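Local structure of MsStt7d protein (Micromonas, 4IX3) at residues 16-21 / 88-93; 49-54 / 102-107; 151-156 / 251-256; 168-173 / 212-217; 260-265 / 297-302. The protein is an Stt7-type state transition kinase homolog whose catalytic domain, the part described here, probably uses ATP to phosphorylate proteins. All blocks are in the same frame, centred on the assembly; numbering follows the deposited sequence.

Interaction 1: residues 16-21 / 88-93; sequences VEPKDI and IELGAK
Ile88 meets three residues of the 16-21 loop, each in its own way. Ile21 reaches toward it tip to tip, with Ile21 CD1 3.7 Å from Ile88 CD1. Val16 crosses it at about a right angle and places its CG1 3.6 Å from Ile88 CG1. Pro18 slides past in the opposite direction, its CG lying 3.8 Å from Ile88 CG2. The two branches of Ile88 thus divide the work. CG1, anti to the carbonyl carbon (chi1 -39°), lies against Val16 and Ile21, while CG2 serves Pro18. Leu90, two residues on, also runs past Pro18. Both of its methyls touch one atom: Pro18 CB is 3.8 Å from Leu90 CD1 and 3.9 Å from Leu90 CD2. No hydrogen bond crosses this buried, apolar contact. An alanine in place of Ile88 would probably open a gap beside Val16 and Ile21 and leave Pro18 packed mainly on Leu90. The short 3-10 turn at 18-20 leads directly into strand 21-23 of the N-lobe sheet. Strand 84-90 pairs with strand 106-112, where Trp108 and Met110 touch Ile88. Val16 and Ile21 also rest on Met110 and on Phe41 of strand 34-41.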
# COMPACT_ATOMS: atom_id res chain seq x y z
N VAL B 16 -18.41 -2.19 22.57
CA VAL B 16 -18.20 -1.48 21.31
C VAL B 16 -19.18 -2.08 20.29
O VAL B 16 -18.96 -3.19 19.79
CB VAL B 16 -16.75 -1.58 20.82
CG1 VAL B 16 -16.57 -0.83 19.50
CG2 VAL B 16 -15.83 -1.00 21.89
N GLU B 17 -20.24 -1.35 19.97
CA GLU B 17 -21.23 -1.80 18.99
C GLU B 17 -21.14 -0.98 17.72
O GLU B 17 -20.97 0.24 17.77
CB GLU B 17 -22.64 -1.71 19.61
CG GLU B 17 -22.82 -2.73 20.73
CD GLU B 17 -24.01 -2.48 21.62
OE1 GLU B 17 -23.88 -2.74 22.84
OE2 GLU B 17 -25.07 -2.05 21.10
N PRO B 18 -21.29 -1.63 16.54
CA PRO B 18 -21.21 -0.86 15.30
C PRO B 18 -22.15 0.35 15.22
O PRO B 18 -21.77 1.42 14.70
CB PRO B 18 -21.48 -1.89 14.19
CG PRO B 18 -21.52 -3.25 14.82
CD PRO B 18 -21.44 -3.08 16.33
N LYS B 19 -23.35 0.20 15.79
CA LYS B 19 -24.32 1.30 15.78
C LYS B 19 -23.81 2.58 16.48
O LYS B 19 -24.24 3.68 16.18
CB LYS B 19 -25.68 0.87 16.36
CG LYS B 19 -25.63 0.59 17.86
CD LYS B 19 -26.93 -0.04 18.39
CE LYS B 19 -27.49 0.70 19.59
NZ LYS B 19 -26.52 0.88 20.72
N ASP B 20 -22.77 2.43 17.30
CA ASP B 20 -22.25 3.57 18.06
C ASP B 20 -21.05 4.24 17.38
O ASP B 20 -20.41 5.15 17.93
CB ASP B 20 -21.94 3.15 19.49
CG ASP B 20 -23.20 2.95 20.33
OD1 ASP B 20 -24.26 3.63 20.11
OD2 ASP B 20 -23.12 2.06 21.18
N ILE B 21 -20.72 3.79 16.17
CA ILE B 21 -19.53 4.30 15.47
C ILE B 21 -20.06 4.99 14.22
O ILE B 21 -20.74 4.38 13.37
CB ILE B 21 -18.52 3.17 15.13
CG1 ILE B 21 -17.96 2.61 16.46
CG2 ILE B 21 -17.37 3.73 14.27
CD1 ILE B 21 -17.30 1.25 16.34
N ILE B 88 -14.06 -4.37 15.71
CA ILE B 88 -15.48 -4.50 15.36
C ILE B 88 -15.54 -5.20 14.03
O ILE B 88 -15.01 -4.67 13.05
CB ILE B 88 -16.20 -3.11 15.22
CG1 ILE B 88 -15.71 -2.12 16.28
CG2 ILE B 88 -17.73 -3.34 15.25
CD1 ILE B 88 -14.58 -1.20 15.82
N GLU B 89 -16.16 -6.36 13.93
CA GLU B 89 -16.31 -7.05 12.66
C GLU B 89 -17.75 -6.99 12.18
O GLU B 89 -18.61 -7.35 12.91
CB GLU B 89 -15.81 -8.48 12.78
CG GLU B 89 -15.66 -9.16 11.42
CD GLU B 89 -15.00 -10.52 11.52
OE1 GLU B 89 -15.09 -11.19 12.54
OE2 GLU B 89 -14.35 -10.89 10.55
N LEU B 90 -17.98 -6.51 10.97
CA LEU B 90 -19.33 -6.38 10.45
C LEU B 90 -19.58 -7.35 9.30
O LEU B 90 -18.71 -7.54 8.45
CB LEU B 90 -19.59 -4.94 9.97
CG LEU B 90 -20.13 -3.97 11.02
CD1 LEU B 90 -19.10 -2.90 11.35
CD2 LEU B 90 -21.43 -3.33 10.54
N GLY B 91 -20.75 -7.98 9.29
CA GLY B 91 -21.07 -8.95 8.24
C GLY B 91 -21.59 -8.23 7.01
O GLY B 91 -21.52 -7.01 6.87
N ALA B 92 -22.10 -9.04 6.08
CA ALA B 92 -22.54 -8.52 4.77
C ALA B 92 -23.85 -7.71 4.88
O ALA B 92 -23.91 -6.52 4.51
CB ALA B 92 -22.69 -9.66 3.76
N LYS B 93 -24.91 -8.29 5.44
CA LYS B 93 -26.21 -7.57 5.45
C LYS B 93 -26.20 -6.39 6.44
O LYS B 93 -26.86 -5.37 6.20
CB LYS B 93 -27.38 -8.51 5.77
CG LYS B 93 -27.73 -9.45 4.62
CD LYS B 93 -29.09 -10.14 4.77
CE LYS B 93 -30.19 -9.12 4.61
NZ LYS B 93 -30.49 -8.91 3.16

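Interaction 2: residues 49-54 / 102-107; sequences LKNAKA and TLTEGL
Asn51 and Thr104 are joined by water. Their side chains cross at about a right angle, with Asn51 ND2 3.9 Å from Thr104 OG1. Two waters bridge them. Asn51 ND2 donates to both, at 3.2 Å to water 1 and 2.9 Å to water 2. Both waters also hydrogen-bond to Thr104 OG1, and water 2 donates to Glu105 O. A third water links the backbones: it accepts from Ala52 N and donates to Leu107 O, which lies 2.7 Å away. Beside it, Asn51 CB comes within 3.6 Å of Leu107 O. This water stands where strands 45-52 and 106-112 part. Further along they pair directly, Lys50 with Leu109. The two strands are neighbours in the antiparallel sheet of the kinase N-lobe. The first carries Lys50, a residue seen to bind ADP. The Lys50 chain is fully extended, and its NZ, remote from 102-107, makes a salt bridge with Glu66 of helix 59-76, the lysine-glutamate pair familiar from protein kinases. Apolar packing is slight. Leu49 CD1 lies 4.2 Å from Leu103 CD2, and both leucines also touch Trp108. Just past the end of strand 45-52, Lys53 NZ donates to Ser30 O of the second subunit.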
# COMPACT_ATOMS: atom_id res chain seq x y z
N LEU B 49 -10.00 4.58 12.97
CA LEU B 49 -10.57 3.29 12.58
C LEU B 49 -9.76 2.76 11.40
O LEU B 49 -9.45 3.53 10.49
CB LEU B 49 -12.01 3.50 12.08
CG LEU B 49 -13.01 3.87 13.20
CD1 LEU B 49 -14.17 4.64 12.61
CD2 LEU B 49 -13.39 2.60 13.94
N LYS B 50 -9.43 1.49 11.42
CA LYS B 50 -8.67 0.91 10.29
C LYS B 50 -9.33 -0.35 9.81
O LYS B 50 -9.69 -1.21 10.63
CB LYS B 50 -7.23 0.54 10.73
CG LYS B 50 -6.35 0.06 9.56
CD LYS B 50 -4.89 -0.12 9.99
CE LYS B 50 -4.06 -0.55 8.81
NZ LYS B 50 -2.61 -0.74 9.23
N ASN B 51 -9.40 -0.51 8.48
CA ASN B 51 -9.78 -1.81 7.92
C ASN B 51 -8.72 -2.25 6.89
O ASN B 51 -7.74 -1.52 6.65
CB ASN B 51 -11.19 -1.79 7.31
CG ASN B 51 -11.28 -1.01 6.01
OD1 ASN B 51 -10.36 -0.23 5.66
ND2 ASN B 51 -12.40 -1.19 5.29
N ALA B 52 -8.86 -3.46 6.36
CA ALA B 52 -7.92 -3.98 5.36
C ALA B 52 -8.27 -3.39 3.99
O ALA B 52 -9.44 -3.12 3.68
CB ALA B 52 -7.99 -5.51 5.32
N LYS B 53 -7.27 -3.23 3.13
CA LYS B 53 -7.50 -2.94 1.70
C LYS B 53 -7.98 -4.22 1.02
O LYS B 53 -7.33 -5.27 1.16
CB LYS B 53 -6.19 -2.45 1.05
CG LYS B 53 -5.89 -1.01 1.49
CD LYS B 53 -4.57 -0.52 0.90
CE LYS B 53 -4.70 -0.14 -0.56
NZ LYS B 53 -3.41 0.55 -0.86
N ALA B 54 -9.09 -4.12 0.29
CA ALA B 54 -9.64 -5.33 -0.35
C ALA B 54 -8.75 -5.85 -1.48
O ALA B 54 -8.86 -7.00 -1.93
CB ALA B 54 -10.99 -4.99 -0.94
N THR B 102 -21.21 4.65 7.96
CA THR B 102 -21.34 3.40 8.67
C THR B 102 -20.23 2.44 8.28
O THR B 102 -19.76 2.42 7.12
CB THR B 102 -22.71 2.74 8.40
OG1 THR B 102 -22.93 2.72 6.99
CG2 THR B 102 -23.80 3.50 9.11
N LEU B 103 -19.83 1.62 9.23
CA LEU B 103 -18.75 0.66 8.97
C LEU B 103 -19.11 -0.39 7.93
O LEU B 103 -20.20 -1.00 8.01
CB LEU B 103 -18.33 -0.06 10.27
CG LEU B 103 -17.76 0.88 11.33
CD1 LEU B 103 -17.61 0.05 12.60
CD2 LEU B 103 -16.45 1.52 10.90
N THR B 104 -18.20 -0.67 7.00
CA THR B 104 -18.45 -1.65 5.93
C THR B 104 -18.14 -3.09 6.38
O THR B 104 -17.42 -3.33 7.39
CB THR B 104 -17.60 -1.30 4.71
OG1 THR B 104 -16.25 -1.15 5.15
CG2 THR B 104 -18.06 0.02 4.09
N GLU B 105 -18.67 -4.06 5.64
CA GLU B 105 -18.39 -5.48 5.91
C GLU B 105 -16.89 -5.73 6.12
O GLU B 105 -16.05 -5.31 5.29
CB GLU B 105 -18.96 -6.28 4.71
CG GLU B 105 -18.75 -7.79 4.83
CD GLU B 105 -17.39 -8.33 4.36
OE1 GLU B 105 -16.93 -7.84 3.29
OE2 GLU B 105 -16.82 -9.25 5.01
N GLY B 106 -16.54 -6.51 7.14
CA GLY B 106 -15.18 -6.95 7.42
C GLY B 106 -14.70 -6.48 8.80
O GLY B 106 -15.42 -5.87 9.56
N LEU B 107 -13.45 -6.74 9.06
CA LEU B 107 -12.83 -6.48 10.36
C LEU B 107 -12.34 -5.03 10.41
O LEU B 107 -11.64 -4.55 9.50
CB LEU B 107 -11.66 -7.45 10.56
CG LEU B 107 -10.91 -7.26 11.90
CD1 LEU B 107 -11.82 -7.64 13.06
CD2 LEU B 107 -9.67 -8.18 11.87
O HOH W 1 -14.40 0.19 3.16
O HOH W 2 -14.36 -3.07 6.33
O HOH W 3 -10.91 -5.35 7.08

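Interaction 3: residues 151-156 / 251-256; sequences ELLGSL and WSAGCV
Leu152, Leu153 and Leu156 meet Ala253 and Val256 through methyl groups, and no flat group presents a face or an edge in the contact. The one aromatic ring in the two segments, that of Trp251, packs on Met319 and Tyr278 instead. The methyl of Ala253 is shared by all three leucines. Its CB lies 4.0 Å from Leu153 CD2, and 4.1 Å from both Leu152 CD2 and Leu156 CD1. Leu152 CD2 has a second partner. The Leu152 and Val256 side chains reach toward each other, tip to tip, and Leu152 CD2 comes within 4.0 Å of Val256 CG1. The segments belong to helices 141-161 and 246-261, the E and F helices of the kinase C-lobe. The two short segments run nearly antiparallel, at 167°, their axes 11.0 Å apart at closest approach. At that spacing the leucines span the interface, and the facing helix answers with a small alanine and a valine. No hydrogen bond crosses. Leu152 and Leu156 also pack on Leu186 of strand 183-186. Leu153 turns to Phe338 and to helix 329-332.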
# COMPACT_ATOMS: atom_id res chain seq x y z
N GLU B 151 11.20 10.61 25.43
CA GLU B 151 9.91 9.89 25.39
C GLU B 151 9.91 8.74 24.38
O GLU B 151 9.46 7.62 24.67
CB GLU B 151 8.81 10.90 25.07
CG GLU B 151 8.63 11.87 26.23
CD GLU B 151 7.80 13.09 25.90
OE1 GLU B 151 7.66 13.96 26.81
OE2 GLU B 151 7.31 13.26 24.74
N LEU B 152 10.43 8.99 23.20
CA LEU B 152 10.48 7.95 22.16
C LEU B 152 11.37 6.77 22.57
O LEU B 152 10.97 5.60 22.45
CB LEU B 152 11.05 8.55 20.87
CG LEU B 152 11.26 7.52 19.73
CD1 LEU B 152 9.95 6.81 19.36
CD2 LEU B 152 11.82 8.28 18.52
N LEU B 153 12.60 7.04 23.06
CA LEU B 153 13.49 5.98 23.42
C LEU B 153 12.90 5.22 24.63
O LEU B 153 13.04 3.98 24.69
CB LEU B 153 14.90 6.47 23.72
CG LEU B 153 15.62 7.05 22.52
CD1 LEU B 153 16.87 7.78 23.02
CD2 LEU B 153 15.99 5.97 21.54
N GLY B 154 12.26 5.92 25.59
CA GLY B 154 11.68 5.18 26.74
C GLY B 154 10.56 4.26 26.26
O GLY B 154 10.46 3.13 26.71
N SER B 155 9.73 4.73 25.34
CA SER B 155 8.65 3.88 24.81
C SER B 155 9.17 2.71 24.00
O SER B 155 8.69 1.57 24.15
CB SER B 155 7.68 4.70 23.99
OG SER B 155 6.93 5.56 24.83
N LEU B 156 10.14 2.96 23.12
CA LEU B 156 10.77 1.85 22.40
C LEU B 156 11.40 0.82 23.33
O LEU B 156 11.29 -0.38 23.12
CB LEU B 156 11.77 2.37 21.34
CG LEU B 156 11.12 3.13 20.19
CD1 LEU B 156 12.18 3.80 19.33
CD2 LEU B 156 10.29 2.15 19.35
N TRP B 251 18.04 2.58 14.73
CA TRP B 251 18.43 3.38 13.54
C TRP B 251 17.33 4.36 13.18
O TRP B 251 17.56 5.55 12.98
CB TRP B 251 18.68 2.44 12.38
CG TRP B 251 18.96 3.20 11.11
CD1 TRP B 251 18.04 3.70 10.20
CD2 TRP B 251 20.27 3.49 10.55
NE1 TRP B 251 18.66 4.39 9.20
CE2 TRP B 251 20.03 4.27 9.34
CE3 TRP B 251 21.59 3.27 10.96
CZ2 TRP B 251 21.07 4.73 8.54
CZ3 TRP B 251 22.63 3.76 10.18
CH2 TRP B 251 22.37 4.51 9.01
N SER B 252 16.05 3.90 13.17
CA SER B 252 14.97 4.82 12.88
C SER B 252 14.84 5.95 13.91
O SER B 252 14.57 7.07 13.53
CB SER B 252 13.63 4.06 12.86
OG SER B 252 13.64 2.99 11.93
N ALA B 253 15.09 5.62 15.18
CA ALA B 253 15.04 6.66 16.22
C ALA B 253 16.19 7.68 16.00
O ALA B 253 15.98 8.86 16.24
CB ALA B 253 15.16 6.05 17.61
N GLY B 254 17.36 7.22 15.52
CA GLY B 254 18.43 8.18 15.15
C GLY B 254 18.03 9.11 14.01
O GLY B 254 18.27 10.30 14.09
N CYS B 255 17.26 8.58 13.05
CA CYS B 255 16.71 9.44 12.02
C CYS B 255 15.75 10.46 12.56
O CYS B 255 15.79 11.62 12.15
CB CYS B 255 16.01 8.60 10.94
SG CYS B 255 17.10 7.52 9.95
N VAL B 256 14.86 10.03 13.47
CA VAL B 256 13.94 11.00 14.09
C VAL B 256 14.79 12.09 14.79
O VAL B 256 14.46 13.26 14.67
CB VAL B 256 13.06 10.30 15.15
CG1 VAL B 256 12.25 11.29 15.98
CG2 VAL B 256 12.10 9.31 14.45

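Interaction 4: residues 168-173 / 212-217; sequences DVKPAN and DPRYAK. With MG (magnesium ion), chain E.
Lys170 and Asp212 form the salt bridge that joins the two loops, with Lys170 NZ 2.8 Å from Asp212 OD2. NZ uses the anti lone pair of that oxygen. The same NZ also donates to the syn lone pair of Asp168 OD1, 2.8 Å away, so one ammonium ties two aspartates together. Asp212 is gripped by four bonds. Arg214 holds it side-on, through NE to OD1 and through NH2 to OD2 at 2.7 Å, both nearly in the guanidinium plane. The backbone Arg214 N donates to Asp212 OD1 as well, at 3.0 Å, making an Asx turn. Arg214 NH1 has its own salt bridge, to Asp268. Asp168 OD2 binds the magnesium ion at 2.0 Å. Four waters and Asp188 complete the shell of the metal. Asp168 O accepts from Asn173 ND2 at 2.8 Å, in the carbonyl plane. Residues 168-173 lie in the kinase catalytic loop and begin with Asp168 of its HRD motif; 212-217 probably belongs to the activation segment. The Tyr215 ring takes Lys170 CB over the centre of one face, a CH-pi contact 3.5 Å from CB to the ring centroid. Tyr215 OH bonds to Gln259, and water 4 links it to Ala172 N. Asp55 of the second subunit packs against Lys170, Asp212 and Arg214. Helix 246-261 bonds Tyr215 O through Ser252, and helix 119-125 packs on Pro171.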
# COMPACT_ATOMS: atom_id res chain seq x y z
N ASP B 168 8.39 0.74 12.16
CA ASP B 168 8.04 1.91 11.33
C ASP B 168 8.09 3.20 12.14
O ASP B 168 7.22 4.06 12.05
CB ASP B 168 6.65 1.72 10.67
CG ASP B 168 6.44 2.61 9.44
OD1 ASP B 168 7.42 3.22 8.96
OD2 ASP B 168 5.28 2.73 8.98
N VAL B 169 9.18 3.30 12.91
CA VAL B 169 9.39 4.52 13.69
C VAL B 169 9.79 5.65 12.72
O VAL B 169 10.72 5.49 11.90
CB VAL B 169 10.49 4.27 14.74
CG1 VAL B 169 10.92 5.57 15.40
CG2 VAL B 169 10.00 3.26 15.77
N LYS B 170 9.12 6.78 12.86
CA LYS B 170 9.39 7.95 12.04
C LYS B 170 8.51 9.09 12.57
O LYS B 170 7.52 8.81 13.26
CB LYS B 170 9.14 7.72 10.51
CG LYS B 170 7.72 7.21 10.22
CD LYS B 170 7.66 6.79 8.76
CE LYS B 170 6.28 6.29 8.35
NZ LYS B 170 6.42 5.23 7.31
N PRO B 171 8.81 10.34 12.24
CA PRO B 171 7.98 11.45 12.69
C PRO B 171 6.49 11.33 12.32
O PRO B 171 5.62 11.73 13.11
CB PRO B 171 8.69 12.67 12.10
CG PRO B 171 10.15 12.25 12.06
CD PRO B 171 10.05 10.82 11.55
N ALA B 172 6.16 10.75 11.16
CA ALA B 172 4.77 10.66 10.75
C ALA B 172 4.02 9.69 11.66
O ALA B 172 2.78 9.70 11.63
CB ALA B 172 4.65 10.16 9.29
N ASN B 173 4.73 8.81 12.37
CA ASN B 173 4.11 7.83 13.27
C ASN B 173 4.25 8.24 14.76
O ASN B 173 4.10 7.38 15.63
CB ASN B 173 4.64 6.42 13.03
CG ASN B 173 3.96 5.75 11.86
OD1 ASN B 173 2.88 6.18 11.45
ND2 ASN B 173 4.59 4.72 11.33
N ASP B 212 10.15 1.56 5.52
CA ASP B 212 10.16 2.85 4.89
C ASP B 212 11.64 3.13 4.59
O ASP B 212 12.45 3.18 5.52
CB ASP B 212 9.62 3.86 5.89
CG ASP B 212 9.43 5.22 5.27
OD1 ASP B 212 10.34 5.63 4.50
OD2 ASP B 212 8.48 5.96 5.64
N PRO B 213 12.03 3.27 3.30
CA PRO B 213 13.45 3.41 2.98
C PRO B 213 14.08 4.66 3.60
O PRO B 213 15.30 4.72 3.80
CB PRO B 213 13.48 3.44 1.46
CG PRO B 213 12.09 3.74 1.05
CD PRO B 213 11.15 3.29 2.12
N ARG B 214 13.28 5.67 3.91
CA ARG B 214 13.82 6.88 4.48
C ARG B 214 14.34 6.67 5.91
O ARG B 214 15.20 7.46 6.37
CB ARG B 214 12.75 7.97 4.50
CG ARG B 214 12.22 8.35 3.11
CD ARG B 214 11.08 9.33 3.20
NE ARG B 214 9.95 8.63 3.83
CZ ARG B 214 8.85 9.23 4.26
NH1 ARG B 214 8.69 10.53 4.08
NH2 ARG B 214 7.93 8.50 4.92
N TYR B 215 13.79 5.67 6.60
CA TYR B 215 14.02 5.45 8.03
C TYR B 215 14.60 4.08 8.30
O TYR B 215 14.64 3.64 9.44
CB TYR B 215 12.73 5.66 8.81
CG TYR B 215 12.25 7.10 8.68
CD1 TYR B 215 12.82 8.11 9.49
CD2 TYR B 215 11.31 7.50 7.71
CE1 TYR B 215 12.44 9.41 9.37
CE2 TYR B 215 10.94 8.81 7.57
CZ TYR B 215 11.49 9.79 8.41
OH TYR B 215 11.14 11.10 8.23
N ALA B 216 15.16 3.45 7.26
CA ALA B 216 15.81 2.16 7.41
C ALA B 216 17.13 2.23 6.63
O ALA B 216 17.18 2.75 5.50
CB ALA B 216 14.91 1.05 6.84
N LYS B 217 18.22 1.81 7.29
CA LYS B 217 19.53 1.70 6.63
C LYS B 217 19.37 0.88 5.35
O LYS B 217 18.69 -0.16 5.34
CB LYS B 217 20.54 1.07 7.61
CG LYS B 217 21.95 0.88 7.06
CD LYS B 217 22.96 0.58 8.16
CE LYS B 217 24.34 0.40 7.56
NZ LYS B 217 24.48 -1.06 7.28
MG MG E . 3.48 1.91 8.56
O HOH W 4 8.02 10.99 8.91
O HOH W 5 4.08 0.09 9.36
O HOH W 6 1.55 1.04 8.28
O HOH W 7 2.74 3.63 7.82
O HOH W 8 4.07 1.30 6.75

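Interaction 5: residues 260-265 / 297-302; sequences LAVVGL and GTMDFA
Ala261 meets Asp300 through water: water 9 donates to the carbonyl oxygens of both. Val262, the first residue to leave helical angles, packs its two methyls on 297-302. Its CG2 lies 3.7 Å from Phe301 CD1. The other branch, CG1, is anti to the backbone N (chi1 -175°) and sits 3.8 Å from Asp300 O and close to Met299 CB. Val263 takes part through its backbone, as water 10 accepts from Val263 N and donates to Asp300 O. That oxygen therefore accepts from two waters. Gly264 has a water bridge too, with water 11 accepting from both Gly264 N and Asp300 N. Met299 CE lies 3.4 Å from Gly264 O, and Met299 CG packs on Gly264 CA. Leu265 crosses Met299 at about a right angle, and its CD2 touches Met299 SD at 3.6 Å. Met299 is extended beyond CG, and its SD and CE lie against Gly264 and Leu265 of the 3-10 turn. An alanine in place of Met299 would probably leave Gly264 and the Leu265 methyl without this cover. Asp300 OD1 accepts from Ala302 N at 3.0 Å, an Asx turn just at the start of helix 302-318, with Phe301 at the N-cap position. The contact thus joins the end of helix 246-261 to the start of helix 302-318 in the C-lobe. Leu304 of the latter touches Ala261 and Val262. Phe274 of helix 268-280 packs on Leu265, and the Phe301 ring meets Trp312.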
# COMPACT_ATOMS: atom_id res chain seq x y z
N LEU B 260 14.53 16.13 14.25
CA LEU B 260 14.14 17.07 15.31
C LEU B 260 15.26 18.08 15.56
O LEU B 260 14.97 19.24 15.83
CB LEU B 260 13.82 16.29 16.59
CG LEU B 260 12.61 15.36 16.44
CD1 LEU B 260 12.48 14.63 17.75
CD2 LEU B 260 11.40 16.20 16.10
N ALA B 261 16.51 17.61 15.55
CA ALA B 261 17.65 18.44 15.94
C ALA B 261 18.04 19.48 14.90
O ALA B 261 18.58 20.53 15.29
CB ALA B 261 18.84 17.53 16.26
N VAL B 262 17.80 19.21 13.61
CA VAL B 262 18.35 20.07 12.52
C VAL B 262 17.23 20.42 11.56
O VAL B 262 16.72 19.51 10.86
CB VAL B 262 19.49 19.38 11.76
CG1 VAL B 262 20.12 20.32 10.74
CG2 VAL B 262 20.54 18.82 12.72
N VAL B 263 16.78 21.68 11.59
CA VAL B 263 15.63 22.13 10.79
C VAL B 263 15.80 21.69 9.32
O VAL B 263 14.84 21.21 8.69
CB VAL B 263 15.33 23.65 10.92
CG1 VAL B 263 14.25 24.08 9.94
CG2 VAL B 263 14.93 23.95 12.37
N GLY B 264 16.99 21.91 8.78
CA GLY B 264 17.22 21.57 7.37
C GLY B 264 17.17 20.08 7.05
O GLY B 264 17.09 19.72 5.85
N LEU B 265 17.16 19.19 8.06
CA LEU B 265 17.00 17.77 7.77
C LEU B 265 15.55 17.33 7.85
O LEU B 265 15.28 16.13 7.72
CB LEU B 265 17.86 16.92 8.69
CG LEU B 265 19.36 17.26 8.62
CD1 LEU B 265 20.14 16.38 9.58
CD2 LEU B 265 19.87 17.14 7.19
N GLY B 297 25.96 24.66 4.63
CA GLY B 297 25.98 25.99 5.19
C GLY B 297 24.59 26.54 5.40
O GLY B 297 24.45 27.53 6.12
N THR B 298 23.59 25.97 4.73
CA THR B 298 22.20 26.41 4.89
C THR B 298 21.60 25.88 6.18
O THR B 298 20.52 26.32 6.57
CB THR B 298 21.25 26.08 3.70
OG1 THR B 298 21.00 24.67 3.63
CG2 THR B 298 21.73 26.61 2.33
N MET B 299 22.29 24.95 6.85
CA MET B 299 21.76 24.29 8.05
C MET B 299 22.50 24.69 9.30
O MET B 299 23.60 25.27 9.22
CB MET B 299 21.78 22.76 7.89
CG MET B 299 21.19 22.30 6.57
SD MET B 299 20.79 20.55 6.66
CE MET B 299 20.36 20.28 4.94
N ASP B 300 21.88 24.40 10.44
CA ASP B 300 22.44 24.79 11.73
C ASP B 300 22.43 23.58 12.68
O ASP B 300 21.35 23.09 13.06
CB ASP B 300 21.60 25.93 12.30
CG ASP B 300 22.16 26.50 13.58
OD1 ASP B 300 23.00 25.86 14.24
OD2 ASP B 300 21.73 27.61 13.94
N PHE B 301 23.62 23.02 12.90
CA PHE B 301 23.78 21.81 13.72
C PHE B 301 23.92 22.09 15.22
O PHE B 301 24.35 21.19 15.96
CB PHE B 301 24.97 21.01 13.25
CG PHE B 301 24.83 20.51 11.85
CD1 PHE B 301 24.01 19.43 11.56
CD2 PHE B 301 25.53 21.11 10.82
CE1 PHE B 301 23.87 18.97 10.25
CE2 PHE B 301 25.39 20.67 9.52
CZ PHE B 301 24.57 19.59 9.23
N ALA B 302 23.57 23.30 15.68
CA ALA B 302 23.80 23.68 17.10
C ALA B 302 23.28 22.63 18.09
O ALA B 302 23.93 22.37 19.12
CB ALA B 302 23.17 25.01 17.44
O HOH W 9 20.42 22.46 15.55
O HOH W 10 18.55 23.71 12.77
O HOH W 11 18.96 23.85 9.86

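From the N terminus, interaction 1 closes the first long loop, bringing residues 16-21 back to 88-93. Interaction 2 opens at 49-54 within that loop and closes at 102-107 beyond it, so the two cross. They touch where strands 84-90 and 106-112 pair, and together they tie up the N-lobe sheet. Interaction 3 starts afresh in the C-lobe and spans 151 to 256, joining two helices. Interaction 4 lies wholly within that span and sets the catalytic loop beside 212-217. The two touch through Ser252 and Tyr215. Interaction 5 follows in series, using the end of the helix 246-261 that interaction 3 also uses, and closes at 297-302, tying that end to the start of helix 302-318.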